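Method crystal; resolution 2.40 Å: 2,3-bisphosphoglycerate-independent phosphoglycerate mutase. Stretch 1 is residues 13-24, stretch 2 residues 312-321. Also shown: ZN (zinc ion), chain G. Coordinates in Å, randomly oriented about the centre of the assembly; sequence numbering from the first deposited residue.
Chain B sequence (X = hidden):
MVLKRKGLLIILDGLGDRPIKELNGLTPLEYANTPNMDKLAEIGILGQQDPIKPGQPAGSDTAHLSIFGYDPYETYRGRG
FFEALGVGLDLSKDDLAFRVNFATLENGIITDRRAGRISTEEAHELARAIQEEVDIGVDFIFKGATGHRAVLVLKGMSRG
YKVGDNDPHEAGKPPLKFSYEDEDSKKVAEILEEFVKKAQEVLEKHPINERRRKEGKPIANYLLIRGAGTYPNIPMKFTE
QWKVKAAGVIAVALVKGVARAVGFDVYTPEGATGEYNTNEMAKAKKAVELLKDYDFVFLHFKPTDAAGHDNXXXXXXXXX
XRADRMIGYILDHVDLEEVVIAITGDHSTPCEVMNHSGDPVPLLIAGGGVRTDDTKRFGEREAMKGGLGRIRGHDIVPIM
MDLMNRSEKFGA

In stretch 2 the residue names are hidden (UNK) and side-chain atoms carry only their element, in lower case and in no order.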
# COMPACT_ATOMS: atom_id res chain seq x y z
N ASP B 13 -3.68 15.51 3.56
CA ASP B 13 -4.97 16.10 3.21
C ASP B 13 -6.01 15.09 2.71
O ASP B 13 -5.75 14.30 1.79
CB ASP B 13 -4.74 17.21 2.17
CG ASP B 13 -5.72 18.36 2.31
OD1 ASP B 13 -6.89 18.20 1.89
OD2 ASP B 13 -5.32 19.43 2.86
N GLY B 14 -7.20 15.13 3.32
CA GLY B 14 -8.28 14.24 2.93
C GLY B 14 -7.99 12.75 3.09
O GLY B 14 -8.63 11.92 2.44
N LEU B 15 -7.05 12.41 3.97
CA LEU B 15 -6.67 11.02 4.20
C LEU B 15 -7.83 10.04 4.43
O LEU B 15 -7.94 9.02 3.74
CB LEU B 15 -5.72 10.94 5.40
CG LEU B 15 -5.11 9.57 5.69
CD1 LEU B 15 -4.37 9.05 4.45
CD2 LEU B 15 -4.15 9.71 6.87
N GLY B 16 -8.70 10.35 5.39
CA GLY B 16 -9.82 9.47 5.69
C GLY B 16 -10.73 9.13 4.52
O GLY B 16 -10.97 9.96 3.63
N ASP B 17 -11.26 7.90 4.52
CA ASP B 17 -12.15 7.47 3.45
C ASP B 17 -13.16 6.45 3.97
O ASP B 17 -13.25 6.20 5.18
CB ASP B 17 -11.31 6.87 2.32
CG ASP B 17 -11.89 7.16 0.94
OD1 ASP B 17 -13.02 6.68 0.64
OD2 ASP B 17 -11.23 7.88 0.15
N ARG B 18 -13.92 5.85 3.06
CA ARG B 18 -14.89 4.82 3.43
C ARG B 18 -14.52 3.53 2.69
O ARG B 18 -13.79 3.57 1.69
CB ARG B 18 -16.31 5.28 3.06
CG ARG B 18 -16.77 6.49 3.87
CD ARG B 18 -18.11 7.04 3.39
NE ARG B 18 -18.51 8.19 4.21
CZ ARG B 18 -19.59 8.93 4.01
NH1 ARG B 18 -20.42 8.67 3.00
NH2 ARG B 18 -19.86 9.95 4.83
N PRO B 19 -15.00 2.37 3.18
CA PRO B 19 -14.69 1.10 2.52
C PRO B 19 -14.95 1.19 1.01
O PRO B 19 -16.00 1.70 0.59
CB PRO B 19 -15.63 0.10 3.20
CG PRO B 19 -15.78 0.69 4.60
CD PRO B 19 -15.93 2.18 4.31
N ILE B 20 -13.99 0.73 0.19
CA ILE B 20 -14.14 0.76 -1.27
C ILE B 20 -14.25 -0.69 -1.76
O ILE B 20 -13.39 -1.52 -1.48
CB ILE B 20 -12.91 1.39 -1.98
CG1 ILE B 20 -12.61 2.78 -1.40
CG2 ILE B 20 -13.18 1.47 -3.50
CD1 ILE B 20 -13.60 3.85 -1.80
N LYS B 21 -15.32 -0.97 -2.51
CA LYS B 21 -15.56 -2.32 -3.03
C LYS B 21 -14.44 -2.82 -3.94
O LYS B 21 -14.00 -3.97 -3.81
CB LYS B 21 -16.91 -2.37 -3.77
CG LYS B 21 -17.34 -3.77 -4.16
CD LYS B 21 -18.77 -3.80 -4.71
CE LYS B 21 -19.20 -5.21 -5.12
NZ LYS B 21 -18.48 -5.70 -6.34
N GLU B 22 -13.96 -1.96 -4.84
CA GLU B 22 -12.89 -2.37 -5.74
C GLU B 22 -11.57 -2.61 -5.00
O GLU B 22 -10.60 -3.14 -5.57
CB GLU B 22 -12.70 -1.33 -6.88
CG GLU B 22 -12.13 0.02 -6.47
CD GLU B 22 -12.15 1.04 -7.62
OE1 GLU B 22 -13.26 1.44 -8.04
OE2 GLU B 22 -11.06 1.43 -8.10
N LEU B 23 -11.52 -2.23 -3.72
CA LEU B 23 -10.31 -2.47 -2.93
C LEU B 23 -10.59 -3.56 -1.90
O LEU B 23 -9.97 -3.60 -0.83
CB LEU B 23 -9.86 -1.19 -2.22
CG LEU B 23 -9.62 0.04 -3.12
CD1 LEU B 23 -9.12 1.19 -2.24
CD2 LEU B 23 -8.61 -0.28 -4.22
N ASN B 24 -11.55 -4.44 -2.22
CA ASN B 24 -11.91 -5.56 -1.34
C ASN B 24 -12.47 -5.08 0.00
O ASN B 24 -12.23 -5.72 1.03
CB ASN B 24 -10.69 -6.47 -1.11
CG ASN B 24 -9.95 -6.81 -2.40
OD1 ASN B 24 -10.54 -7.33 -3.35
ND2 ASN B 24 -8.65 -6.51 -2.45
N UNK B 312 -11.26 8.59 -7.25
CA UNK B 312 -10.23 7.72 -7.82
C UNK B 312 -9.47 7.03 -6.68
O UNK B 312 -8.36 7.44 -6.30
n UNK B 312 -7.90 12.45 -10.57
c UNK B 312 -9.06 10.21 -10.61
c UNK B 312 -9.99 9.29 -9.83
c UNK B 312 -9.28 8.58 -8.68
c UNK B 312 -8.61 11.41 -9.77
N UNK B 313 -10.07 5.96 -6.11
CA UNK B 313 -9.55 5.14 -5.01
C UNK B 313 -8.12 4.62 -5.19
O UNK B 313 -7.28 4.75 -4.29
c UNK B 313 -11.82 4.63 -5.36
c UNK B 313 -10.56 3.98 -4.93
c UNK B 313 -11.39 5.45 -6.55
N UNK B 314 -7.87 4.03 -6.36
CA UNK B 314 -6.55 3.49 -6.67
C UNK B 314 -5.52 4.62 -6.69
O UNK B 314 -4.44 4.52 -6.10
n UNK B 314 -7.13 -2.19 -8.17
c UNK B 314 -7.58 1.63 -8.14
c UNK B 314 -7.81 -0.87 -8.32
c UNK B 314 -6.91 0.29 -7.90
c UNK B 314 -6.58 2.79 -8.03
N UNK B 315 -5.86 5.71 -7.39
CA UNK B 315 -4.97 6.85 -7.49
C UNK B 315 -4.67 7.39 -6.09
O UNK B 315 -3.50 7.66 -5.76
c UNK B 315 -5.61 7.96 -8.34
c UNK B 315 -3.38 8.97 -8.87
c UNK B 315 -5.49 10.27 -9.34
c UNK B 315 -4.80 9.27 -8.40
N UNK B 316 -5.71 7.55 -5.27
CA UNK B 316 -5.54 8.07 -3.91
C UNK B 316 -4.61 7.13 -3.14
O UNK B 316 -3.68 7.58 -2.47
n UNK B 316 -9.52 9.89 0.72
c UNK B 316 -8.21 9.01 -1.21
c UNK B 316 -8.17 9.50 0.24
c UNK B 316 -6.89 8.18 -3.19
c UNK B 316 -6.81 8.74 -1.77
N UNK B 317 -4.84 5.82 -3.27
CA UNK B 317 -4.00 4.83 -2.59
C UNK B 317 -2.56 4.98 -3.11
O UNK B 317 -1.60 4.92 -2.34
c UNK B 317 -4.53 3.41 -2.85
N UNK B 318 -2.42 5.18 -4.42
CA UNK B 318 -1.11 5.35 -5.04
C UNK B 318 -0.41 6.58 -4.43
O UNK B 318 0.80 6.56 -4.14
c UNK B 318 -0.03 5.28 -7.41
o UNK B 318 2.15 6.07 -6.85
c UNK B 318 1.01 6.38 -7.27
o UNK B 318 0.69 7.55 -7.59
c UNK B 318 -1.29 5.52 -6.57
N UNK B 319 -1.17 7.66 -4.23
CA UNK B 319 -0.61 8.87 -3.64
C UNK B 319 -0.25 8.70 -2.16
O UNK B 319 0.73 9.26 -1.67
c UNK B 319 -1.74 10.43 -5.28
c UNK B 319 -1.63 10.00 -3.81
c UNK B 319 -2.94 11.34 -5.54
c UNK B 319 -0.50 11.16 -5.78
N UNK B 320 -1.10 7.93 -1.43
CA UNK B 320 -0.75 7.67 -0.03
C UNK B 320 0.57 6.90 0.06
O UNK B 320 1.32 7.01 1.03
c UNK B 320 -1.44 6.48 2.10
c UNK B 320 -1.89 6.88 0.67
c UNK B 320 -4.37 6.99 1.37
c UNK B 320 -3.15 7.76 0.81
N UNK B 321 0.84 6.10 -1.00
CA UNK B 321 2.10 5.36 -1.04
C UNK B 321 3.30 6.29 -1.27
O UNK B 321 4.38 6.08 -0.74
c UNK B 321 1.34 2.99 -1.70
c UNK B 321 1.34 1.96 -2.82
o UNK B 321 2.32 1.86 -3.54
o UNK B 321 0.37 1.22 -2.93
c UNK B 321 2.03 4.29 -2.16
ZN ZN G . -7.94 19.67 3.27

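Position 312 comes right before the helix, at its N-cap position. Its side chain is four carbons in a row ending in a nitrogen. The CA-to-CB bond points away from stretch 1, and no side-chain atom comes near it. An unbranched chain of this length with a terminal amine is Lys-312.

Position 313 has three side-chain carbons that close a ring onto the backbone N. Its CB lies 3.9 Å from Ile-20 CG2 and 4.1 Å from Leu-23 CD1, and Glu-22 OE2 is also 4.1 Å from this CB. A ring that includes the backbone nitrogen means Pro-313. It sits in the first turn of the helix, where its lack of an N-H costs no helical hydrogen bond.

Position 314 again carries four carbons in a row and a terminal nitrogen. The CA-to-CB bond points sideways, but the end of the side chain comes nearer to stretch 1. The atoms identify Lys-314. Its CG is 3.5 Å from Glu-22 OE2, and its CD is 4.1 Å from Leu-23 CD2. These contacts are made by the aliphatic part of the chain, while NZ is hydrogen-bonded elsewhere in the structure.

Position 315 has four carbons, forked at the second. It is out of reach of stretch 1. The fork makes it Leu-315.

Position 316 has four carbons in a row ending in nitrogen, and it points toward stretch 1. The nitrogen lies among several oxygens of that loop, as suits a positively charged amine. This is Lys-316. All four chi angles are t, so the chain is fully extended. NZ donates hydrogen bonds to Gly-14 O at 2.8 Å and Asp-17 OD2 at 2.7 Å; the latter pair is also a salt bridge. A weak hydrogen bond runs from NZ to Gly-16 O at 3.3 Å.

Position 317 has one side-chain carbon, directed sideways and not in contact. It is Ala-317.

Position 318 has three carbons, the third carrying two oxygens. It is out of reach of stretch 1. The carboxylate on a chain of this length gives Glu-318.

Position 319 has four carbons, forked at the second, and is buried but out of reach of stretch 1. It is Leu-319.

Position 320 has four carbons, forked at the first, with one arm two carbons long. It points toward stretch 1. This is Ile-320, whose CD1 meets Leu-15 CD1 at 3.7 Å.

Position 321 has three carbons, the third bearing two oxygens, and does not reach stretch 1. It is Glu-321.

The contact joins a loop to one face of a helix. Pro-313, Lys-316 and Ile-320 point toward the loop, at spacings of three and four residues that suit a helix. Pro-313 packs against Ile-20 and Leu-23, and Ile-320 against Leu-15. Between these apolar contacts, Lys-316 binds the loop through two backbone carbonyls and one carboxylate. Nearby in sequence, Asp-13 OD1 binds the zinc ion ZN at 2.3 Å.

Stretch 2 312-321: KPKLKAELIE
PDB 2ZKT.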